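Local coordinates for protein angiotensin-converting enzyme (Anopheles gambiae, PDB 6S1Y) that probably acts as a zinc-dependent peptidase of the angiotensin-converting enzyme family, trimming peptides in the malaria mosquito, at residues Q28-Q33 and D332-D337; H222-Y227 and Y580-E585; E517-K520 and E524-L527. All coordinates share one frame; numbering follows the deposited sequence.

Contact 1: Q28-Q33 and D332-D337; sequences QTKAHQ and DFFAID
Phe-334 receives the aliphatic part of a lysine on one face of its ring and a carboxylate oxygen over the other. From the helical side comes Lys-30, whose CD stands 4.0 Å from the centroid of the Phe-334 ring and 15° off its normal, a CH-pi contact. The next carbon, Lys-30 CE, drifts toward the far rim and lies 3.6 Å from Phe-334 CZ. With chi1 of -160° the lysine CG lies opposite its own backbone N, and the nearly extended chain then runs out over the ring, bending only at chi4 as it reaches NZ. On the opposite face, Asp-332 OD2 sits 4.0 Å above the ring plane near the rim. The other oxygen of the same carboxylate closes an Asx turn: Phe-334 N donates to Asp-332 OD1 at 3.0 Å, nearly straight at 167°, approaching from above the carboxylate plane. This turn ties the backbone of Phe-334 to the end of the preceding strand. Next along the helix, Ala-31 brings its methyl against the loop backbone, with CB 3.5 Å from Phe-333 O, and more loosely against Phe-334 CB. The contact thus joins helix 12-42 to the connection between the antiparallel strands 329-332 and 339-342. Gln-27 of the same helix adds a hydrogen bond to Phe-334 O, Trp-38 meets Phe-333 edge-to-face, and Lys-30 also touches Phe-59 of helix 46-70, while Asp-332 packs on helix 349-368, which carries the zinc-binding histidines.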
loop_
_atom_site.group_PDB
_atom_site.type_symbol
_atom_site.label_atom_id
_atom_site.label_comp_id
_atom_site.label_asym_id
_atom_site.label_seq_id
_atom_site.Cartn_x
_atom_site.Cartn_y
_atom_site.Cartn_z
ATOM N N GLN A 28 -14.898 3.971 22.666
ATOM C CA GLN A 28 -15.909 2.920 22.669
ATOM C C GLN A 28 -16.786 2.966 21.420
ATOM O O GLN A 28 -17.082 1.915 20.835
ATOM C CB GLN A 28 -16.744 3.012 23.948
ATOM C CG GLN A 28 -15.894 2.706 25.184
ATOM C CD GLN A 28 -16.687 2.648 26.481
ATOM O OE1 GLN A 28 -17.813 2.138 26.522
ATOM N NE2 GLN A 28 -16.091 3.167 27.557
ATOM N N THR A 29 -17.208 4.154 20.982
ATOM C CA THR A 29 -18.002 4.190 19.761
ATOM C C THR A 29 -17.134 3.921 18.534
ATOM O O THR A 29 -17.613 3.327 17.563
ATOM C CB THR A 29 -18.748 5.523 19.617
ATOM O OG1 THR A 29 -17.819 6.612 19.689
ATOM C CG2 THR A 29 -19.788 5.658 20.713
ATOM N N LYS A 30 -15.854 4.313 18.561
ATOM C CA LYS A 30 -15.007 3.997 17.420
ATOM C C LYS A 30 -14.789 2.493 17.315
ATOM O O LYS A 30 -14.722 1.945 16.204
ATOM C CB LYS A 30 -13.662 4.713 17.495
ATOM C CG LYS A 30 -12.978 4.795 16.116
ATOM C CD LYS A 30 -11.483 5.108 16.225
ATOM C CE LYS A 30 -10.815 5.267 14.848
ATOM N NZ LYS A 30 -10.578 6.719 14.510
ATOM N N ALA A 31 -14.702 1.809 18.455
ATOM C CA ALA A 31 -14.596 0.356 18.432
ATOM C C ALA A 31 -15.876 -0.262 17.905
ATOM O O ALA A 31 -15.839 -1.133 17.038
ATOM C CB ALA A 31 -14.271 -0.177 19.827
ATOM N N HIS A 32 -17.026 0.183 18.411
ATOM C CA HIS A 32 -18.291 -0.330 17.893
ATOM C C HIS A 32 -18.361 -0.138 16.385
ATOM O O HIS A 32 -18.796 -1.024 15.649
ATOM C CB HIS A 32 -19.461 0.371 18.590
ATOM C CG HIS A 32 -20.805 -0.146 18.183
ATOM N ND1 HIS A 32 -21.687 0.592 17.420
ATOM C CD2 HIS A 32 -21.412 -1.335 18.416
ATOM C CE1 HIS A 32 -22.781 -0.117 17.204
ATOM N NE2 HIS A 32 -22.638 -1.291 17.797
ATOM N N GLN A 33 -17.887 1.001 15.901
ATOM C CA GLN A 33 -17.949 1.269 14.472
ATOM C C GLN A 33 -16.999 0.360 13.703
ATOM O O GLN A 33 -17.382 -0.236 12.689
ATOM C CB GLN A 33 -17.638 2.741 14.240
ATOM C CG GLN A 33 -17.710 3.153 12.812
ATOM C CD GLN A 33 -16.363 3.547 12.311
ATOM O OE1 GLN A 33 -15.948 4.702 12.452
ATOM N NE2 GLN A 33 -15.643 2.578 11.738
ATOM N N ASP A 332 -7.446 -2.889 13.677
ATOM C CA ASP A 332 -7.265 -2.527 15.076
ATOM C C ASP A 332 -8.639 -2.249 15.674
ATOM O O ASP A 332 -9.361 -1.353 15.203
ATOM C CB ASP A 332 -6.373 -1.289 15.195
ATOM C CG ASP A 332 -6.043 -0.940 16.649
ATOM O OD1 ASP A 332 -6.469 -1.700 17.559
ATOM O OD2 ASP A 332 -5.348 0.089 16.878
ATOM N N PHE A 333 -9.010 -3.009 16.702
ATOM C CA PHE A 333 -10.333 -2.858 17.305
ATOM C C PHE A 333 -10.302 -2.025 18.573
ATOM O O PHE A 333 -11.298 -1.979 19.296
ATOM C CB PHE A 333 -10.960 -4.224 17.566
ATOM C CG PHE A 333 -11.333 -4.949 16.304
ATOM C CD1 PHE A 333 -10.424 -5.776 15.666
ATOM C CD2 PHE A 333 -12.574 -4.763 15.735
ATOM C CE1 PHE A 333 -10.758 -6.423 14.503
ATOM C CE2 PHE A 333 -12.914 -5.395 14.567
ATOM C CZ PHE A 333 -12.005 -6.227 13.943
ATOM N N PHE A 334 -9.183 -1.352 18.845
ATOM C CA PHE A 334 -9.141 -0.299 19.859
ATOM C C PHE A 334 -9.604 -0.824 21.216
ATOM O O PHE A 334 -10.305 -0.145 21.963
ATOM C CB PHE A 334 -9.970 0.913 19.417
ATOM C CG PHE A 334 -9.480 1.539 18.140
ATOM C CD1 PHE A 334 -8.494 2.508 18.163
ATOM C CD2 PHE A 334 -9.984 1.139 16.912
ATOM C CE1 PHE A 334 -8.027 3.075 16.987
ATOM C CE2 PHE A 334 -9.517 1.701 15.742
ATOM C CZ PHE A 334 -8.540 2.672 15.783
ATOM N N ALA A 335 -9.227 -2.060 21.518
ATOM C CA ALA A 335 -9.397 -2.648 22.841
ATOM C C ALA A 335 -8.000 -3.033 23.313
ATOM O O ALA A 335 -7.066 -2.236 23.185
ATOM C CB ALA A 335 -10.342 -3.842 22.802
ATOM N N ILE A 336 -7.823 -4.247 23.823
ATOM C CA ILE A 336 -6.490 -4.755 24.140
ATOM C C ILE A 336 -6.328 -6.108 23.463
ATOM O O ILE A 336 -7.136 -7.020 23.683
ATOM C CB ILE A 336 -6.244 -4.876 25.652
ATOM C CG1 ILE A 336 -6.248 -3.501 26.325
ATOM C CG2 ILE A 336 -4.905 -5.530 25.905
ATOM C CD1 ILE A 336 -5.161 -2.546 25.788
ATOM N N ASP A 337 -5.302 -6.228 22.624
ATOM C CA ASP A 337 -4.943 -7.467 21.945
ATOM C C ASP A 337 -6.002 -7.953 20.975
ATOM O O ASP A 337 -5.893 -9.070 20.464
ATOM C CB ASP A 337 -4.621 -8.576 22.959
ATOM C CG ASP A 337 -3.333 -8.298 23.719
ATOM O OD1 ASP A 337 -2.745 -7.217 23.474
ATOM O OD2 ASP A 337 -2.906 -9.146 24.540
#

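Contact 2: H222-Y227 and Y580-E585; sequences HAYVRY and YQWLLE
Tyr-224 and Trp-582 form an offset edge-to-face aromatic pair that links two helices of this mainly helical metallopeptidase fold, 203-233 and 577-590. The six-membered ring of the indole directs its edge at the face of the phenol ring; the planes are turned 66° against each other and the centroids lie 5.6 Å apart. Both side chains leave their helices with CG anti to the backbone N (chi1 -172° in each), and this carries the tryptophan across to the tyrosine although its CB does not start out in that direction. CZ3 of Trp-582 stands over the tyrosine face, displaced toward the rim, while its neighbour CH2 approaches CE1. Leu-583, one residue on, reaches the root of the same tyrosine and crosses it at about a right angle. Pro-266 from a loop touches both aromatic residues, and Trp-582 continues onto Ile-418 of helix 414-429, so the pair joins a wider apolar cluster; a diethylene glycol molecule, probably from crystallisation, also lies near the Trp-582 side chain. The tyrosine hydroxyl oxygen is near the plane of the indole, at its edge, with Tyr-224 OH 4.1 Å from Trp-582 CH2. At the other end of the tyrosine, Leu-583 CD2 comes to 3.7 Å from Tyr-224 CB.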
loop_
_atom_site.group_PDB
_atom_site.type_symbol
_atom_site.label_atom_id
_atom_site.label_comp_id
_atom_site.label_asym_id
_atom_site.label_seq_id
_atom_site.Cartn_x
_atom_site.Cartn_y
_atom_site.Cartn_z
ATOM N N HIS A 222 12.663 0.382 -16.801
ATOM C CA HIS A 222 11.615 0.344 -17.809
ATOM C C HIS A 222 12.161 -0.016 -19.179
ATOM O O HIS A 222 11.557 -0.808 -19.909
ATOM C CB HIS A 222 10.936 1.712 -17.860
ATOM C CG HIS A 222 9.940 1.861 -18.957
ATOM N ND1 HIS A 222 10.306 1.978 -20.277
ATOM C CD2 HIS A 222 8.589 1.915 -18.929
ATOM C CE1 HIS A 222 9.221 2.074 -21.019
ATOM N NE2 HIS A 222 8.167 2.047 -20.225
ATOM N N ALA A 223 13.300 0.558 -19.556
ATOM C CA ALA A 223 13.836 0.307 -20.895
ATOM C C ALA A 223 14.311 -1.133 -21.045
ATOM O O ALA A 223 14.157 -1.740 -22.105
ATOM C CB ALA A 223 14.972 1.276 -21.183
ATOM N N TYR A 224 14.902 -1.699 -19.996
ATOM C CA TYR A 224 15.345 -3.090 -20.076
ATOM C C TYR A 224 14.157 -4.040 -20.146
ATOM O O TYR A 224 14.117 -4.941 -20.987
ATOM C CB TYR A 224 16.238 -3.423 -18.886
ATOM C CG TYR A 224 16.877 -4.795 -19.006
ATOM C CD1 TYR A 224 18.027 -4.966 -19.753
ATOM C CD2 TYR A 224 16.295 -5.916 -18.424
ATOM C CE1 TYR A 224 18.606 -6.208 -19.906
ATOM C CE2 TYR A 224 16.887 -7.184 -18.548
ATOM C CZ TYR A 224 18.037 -7.322 -19.293
ATOM O OH TYR A 224 18.623 -8.544 -19.441
ATOM N N VAL A 225 13.158 -3.835 -19.293
ATOM C CA VAL A 225 11.972 -4.693 -19.314
ATOM C C VAL A 225 11.321 -4.656 -20.688
ATOM O O VAL A 225 10.980 -5.697 -21.264
ATOM C CB VAL A 225 10.980 -4.272 -18.211
ATOM C CG1 VAL A 225 9.662 -5.034 -18.316
ATOM C CG2 VAL A 225 11.602 -4.493 -16.840
ATOM N N ARG A 226 11.138 -3.461 -21.243
ATOM C CA ARG A 226 10.527 -3.349 -22.560
ATOM C C ARG A 226 11.339 -4.094 -23.613
ATOM O O ARG A 226 10.777 -4.788 -24.468
ATOM C CB ARG A 226 10.363 -1.880 -22.929
ATOM C CG ARG A 226 9.910 -1.600 -24.373
ATOM C CD ARG A 226 9.617 -0.120 -24.601
ATOM N NE ARG A 226 10.801 0.720 -24.498
ATOM C CZ ARG A 226 10.773 2.056 -24.542
ATOM N NH1 ARG A 226 9.624 2.674 -24.689
ATOM N NH2 ARG A 226 11.900 2.761 -24.434
ATOM N N TYR A 227 12.666 -3.973 -23.565
ATOM C CA TYR A 227 13.497 -4.697 -24.515
ATOM C C TYR A 227 13.276 -6.204 -24.405
ATOM O O TYR A 227 13.134 -6.895 -25.423
ATOM C CB TYR A 227 14.960 -4.327 -24.285
ATOM C CG TYR A 227 15.922 -5.172 -25.073
ATOM C CD1 TYR A 227 16.410 -6.383 -24.566
ATOM C CD2 TYR A 227 16.356 -4.762 -26.310
ATOM C CE1 TYR A 227 17.290 -7.162 -25.303
ATOM C CE2 TYR A 227 17.234 -5.509 -27.046
ATOM C CZ TYR A 227 17.693 -6.701 -26.551
ATOM O OH TYR A 227 18.546 -7.410 -27.326
ATOM N N TYR A 580 21.303 0.268 -11.054
ATOM C CA TYR A 580 21.340 1.423 -11.952
ATOM C C TYR A 580 22.588 1.419 -12.817
ATOM O O TYR A 580 22.502 1.694 -14.021
ATOM C CB TYR A 580 21.282 2.711 -11.132
ATOM C CG TYR A 580 21.284 3.998 -11.930
ATOM C CD1 TYR A 580 20.479 4.150 -13.047
ATOM C CD2 TYR A 580 22.060 5.096 -11.531
ATOM C CE1 TYR A 580 20.455 5.347 -13.768
ATOM C CE2 TYR A 580 22.035 6.308 -12.250
ATOM C CZ TYR A 580 21.230 6.425 -13.365
ATOM O OH TYR A 580 21.216 7.615 -14.082
ATOM N N GLN A 581 23.759 1.141 -12.224
ATOM C CA GLN A 581 24.999 1.142 -12.996
ATOM C C GLN A 581 24.982 0.028 -14.034
ATOM O O GLN A 581 25.439 0.214 -15.162
ATOM C CB GLN A 581 26.217 0.999 -12.091
ATOM C CG GLN A 581 26.362 2.069 -11.036
ATOM C CD GLN A 581 26.418 3.492 -11.621
ATOM O OE1 GLN A 581 26.990 3.727 -12.692
ATOM N NE2 GLN A 581 25.813 4.439 -10.918
ATOM N N TRP A 582 24.432 -1.128 -13.683
ATOM C CA TRP A 582 24.420 -2.235 -14.625
ATOM C C TRP A 582 23.487 -1.942 -15.793
ATOM O O TRP A 582 23.841 -2.180 -16.947
ATOM C CB TRP A 582 24.020 -3.525 -13.918
ATOM C CG TRP A 582 24.170 -4.708 -14.793
ATOM C CD1 TRP A 582 25.307 -5.429 -15.015
ATOM C CD2 TRP A 582 23.148 -5.309 -15.594
ATOM N NE1 TRP A 582 25.045 -6.459 -15.882
ATOM C CE2 TRP A 582 23.729 -6.395 -16.263
ATOM C CE3 TRP A 582 21.798 -5.041 -15.790
ATOM C CZ2 TRP A 582 23.002 -7.212 -17.125
ATOM C CZ3 TRP A 582 21.082 -5.857 -16.632
ATOM C CH2 TRP A 582 21.684 -6.932 -17.286
ATOM N N LEU A 583 22.315 -1.373 -15.515
ATOM C CA LEU A 583 21.362 -1.070 -16.579
ATOM C C LEU A 583 21.905 -0.023 -17.540
ATOM O O LEU A 583 21.742 -0.154 -18.758
ATOM C CB LEU A 583 20.047 -0.597 -15.976
ATOM C CG LEU A 583 19.232 -1.639 -15.189
ATOM C CD1 LEU A 583 18.121 -0.945 -14.398
ATOM C CD2 LEU A 583 18.659 -2.676 -16.134
ATOM N N LEU A 584 22.537 1.039 -17.014
ATOM C CA LEU A 584 23.093 2.083 -17.874
ATOM C C LEU A 584 23.982 1.481 -18.950
ATOM O O LEU A 584 23.898 1.847 -20.128
ATOM C CB LEU A 584 23.914 3.091 -17.058
ATOM C CG LEU A 584 23.127 4.161 -16.317
ATOM C CD1 LEU A 584 24.014 4.890 -15.294
ATOM C CD2 LEU A 584 22.528 5.143 -17.309
ATOM N N GLU A 585 24.863 0.567 -18.552
ATOM C CA GLU A 585 25.774 -0.058 -19.504
ATOM C C GLU A 585 25.056 -1.079 -20.381
ATOM O O GLU A 585 25.295 -1.127 -21.592
ATOM C CB GLU A 585 26.942 -0.702 -18.751
ATOM C CG GLU A 585 28.017 -1.307 -19.659
ATOM C CD GLU A 585 28.614 -0.295 -20.649
ATOM O OE1 GLU A 585 29.060 -0.744 -21.731
ATOM O OE2 GLU A 585 28.636 0.932 -20.349
#

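Contact 3: E517-K520 and E524-L527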
loop_
_atom_site.group_PDB
_atom_site.type_symbol
_atom_site.label_atom_id
_atom_site.label_comp_id
_atom_site.label_asym_id
_atom_site.label_seq_id
_atom_site.Cartn_x
_atom_site.Cartn_y
_atom_site.Cartn_z
ATOM N N GLU A 517 24.983 -5.098 10.255
ATOM C CA GLU A 517 24.819 -5.683 8.938
ATOM C C GLU A 517 25.117 -4.714 7.806
ATOM O O GLU A 517 25.162 -5.148 6.651
ATOM C CB GLU A 517 23.381 -6.214 8.773
ATOM C CG GLU A 517 23.105 -7.491 9.532
ATOM C CD GLU A 517 23.802 -8.647 8.912
ATOM O OE1 GLU A 517 23.213 -9.266 7.993
ATOM O OE2 GLU A 517 24.957 -8.916 9.314
ATOM N N TYR A 518 25.306 -3.427 8.093
ATOM C CA TYR A 518 25.503 -2.438 7.044
ATOM C C TYR A 518 26.633 -1.481 7.388
ATOM O O TYR A 518 26.559 -0.750 8.382
ATOM C CB TYR A 518 24.226 -1.623 6.795
ATOM C CG TYR A 518 24.488 -0.373 5.981
ATOM C CD1 TYR A 518 24.863 -0.458 4.639
ATOM C CD2 TYR A 518 24.377 0.891 6.552
ATOM C CE1 TYR A 518 25.121 0.680 3.886
ATOM C CE2 TYR A 518 24.636 2.037 5.805
ATOM C CZ TYR A 518 25.002 1.919 4.464
ATOM O OH TYR A 518 25.252 3.041 3.698
ATOM N N VAL A 519 27.643 -1.436 6.527
ATOM C CA VAL A 519 28.664 -0.395 6.562
ATOM C C VAL A 519 28.737 0.248 5.183
ATOM O O VAL A 519 28.881 -0.453 4.173
ATOM C CB VAL A 519 30.045 -0.958 6.958
ATOM C CG1 VAL A 519 31.079 0.150 6.951
ATOM C CG2 VAL A 519 29.964 -1.638 8.315
ATOM N N LYS A 520 28.648 1.571 5.141
ATOM C CA LYS A 520 28.740 2.283 3.874
ATOM C C LYS A 520 30.074 1.985 3.201
ATOM O O LYS A 520 31.134 2.035 3.836
ATOM C CB LYS A 520 28.578 3.784 4.098
ATOM C CG LYS A 520 28.267 4.565 2.832
ATOM C CD LYS A 520 27.979 6.020 3.152
ATOM C CE LYS A 520 28.443 6.949 2.034
ATOM N NZ LYS A 520 27.388 7.177 1.011
ATOM N N GLU A 524 30.939 -6.377 1.682
ATOM C CA GLU A 524 30.349 -7.521 2.374
ATOM C C GLU A 524 29.176 -7.144 3.275
ATOM O O GLU A 524 28.568 -8.037 3.877
ATOM C CB GLU A 524 31.391 -8.240 3.243
ATOM C CG GLU A 524 32.691 -8.622 2.558
ATOM C CD GLU A 524 33.884 -8.459 3.496
ATOM O OE1 GLU A 524 34.433 -7.331 3.566
ATOM O OE2 GLU A 524 34.251 -9.440 4.176
ATOM N N LYS A 525 28.860 -5.851 3.409
ATOM C CA LYS A 525 27.812 -5.398 4.319
ATOM C C LYS A 525 26.968 -4.298 3.671
ATOM O O LYS A 525 26.869 -3.169 4.143
ATOM C CB LYS A 525 28.425 -4.935 5.641
ATOM C CG LYS A 525 29.014 -6.081 6.456
ATOM C CD LYS A 525 29.626 -5.595 7.769
ATOM C CE LYS A 525 29.369 -6.591 8.899
ATOM N NZ LYS A 525 29.950 -7.938 8.650
ATOM N N THR A 526 26.307 -4.660 2.573
ATOM C CA THR A 526 25.497 -3.724 1.812
ATOM C C THR A 526 24.055 -3.731 2.302
ATOM O O THR A 526 23.598 -4.643 3.002
ATOM C CB THR A 526 25.509 -4.073 0.322
ATOM O OG1 THR A 526 24.857 -5.343 0.131
ATOM C CG2 THR A 526 26.942 -4.125 -0.222
ATOM N N LEU A 527 23.316 -2.713 1.880
ATOM C CA LEU A 527 21.883 -2.710 2.124
ATOM C C LEU A 527 21.196 -3.875 1.433
ATOM O O LEU A 527 20.136 -4.300 1.884
ATOM C CB LEU A 527 21.276 -1.400 1.646
ATOM C CG LEU A 527 21.784 -0.171 2.385
ATOM C CD1 LEU A 527 21.330 1.102 1.689
ATOM C CD2 LEU A 527 21.300 -0.190 3.840
#
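Lys-525 O receives the one hydrogen bond between 517-520 and 524-527, from Val-519 N at 3.0 Å. The N-H points at the oxygen at 150°, and the donor lies in the carbonyl plane, on a lone pair. The same oxygen is approached by a carbon donor: Tyr-518 CA is 3.3 Å from Lys-525 O, with an angle of 153° at the hydrogen, so consecutive residues supply an N-H and a C-H to one carbonyl. Beside this polar pairing, Leu-527 lays a methyl over the Tyr-518 ring, its CD2 3.8 Å from the centroid and close to the normal, as a CH-pi contact. The opposite face of the ring has Lys-520 N above its rim. Tyr-518 turns its CG anti to the backbone N (chi1 165°), which swings the ring over the leucine, and its hydroxyl is hydrogen-bonded to Glu-574. The aliphatic part of Lys-525 runs beside 517-520: its CB is 3.4 Å from Glu-517 O, and its CD is 4.0 Å from Val-519 CG2. The carboxylate of Glu-517 does not touch the Lys-525 amine; it forms a salt bridge with Lys-399, and Asp-531 N binds the same OE1. Three residues separate the two segments, and together they form a tight surface loop, closed on itself by a backbone bond, within the connection from helix 495-514 to helix 536-547, whose residue Cys-530 is disulfide-bonded back to Cys-512 of the first helix.

Contact 2 is the buried one, contact 1 is partly buried, and contact 3 lies at the surface. Their chemistry differs accordingly: contact 2 is mainly apolar and aromatic between two helices, contact 1 sets a helix against a strand-connecting loop through a lysine chain and a phenylalanine, and contact 3 alone has a hydrogen bond between its segments. None shares a helix or strand with another. Contacts 1 and 2, their centres about 48 Å apart, lie on opposite sides of the chain's centre, and their segments alternate along the sequence. Contact 3 is local, nested in the loop closed by contact 2, about 12 Å from it at the nearest atoms.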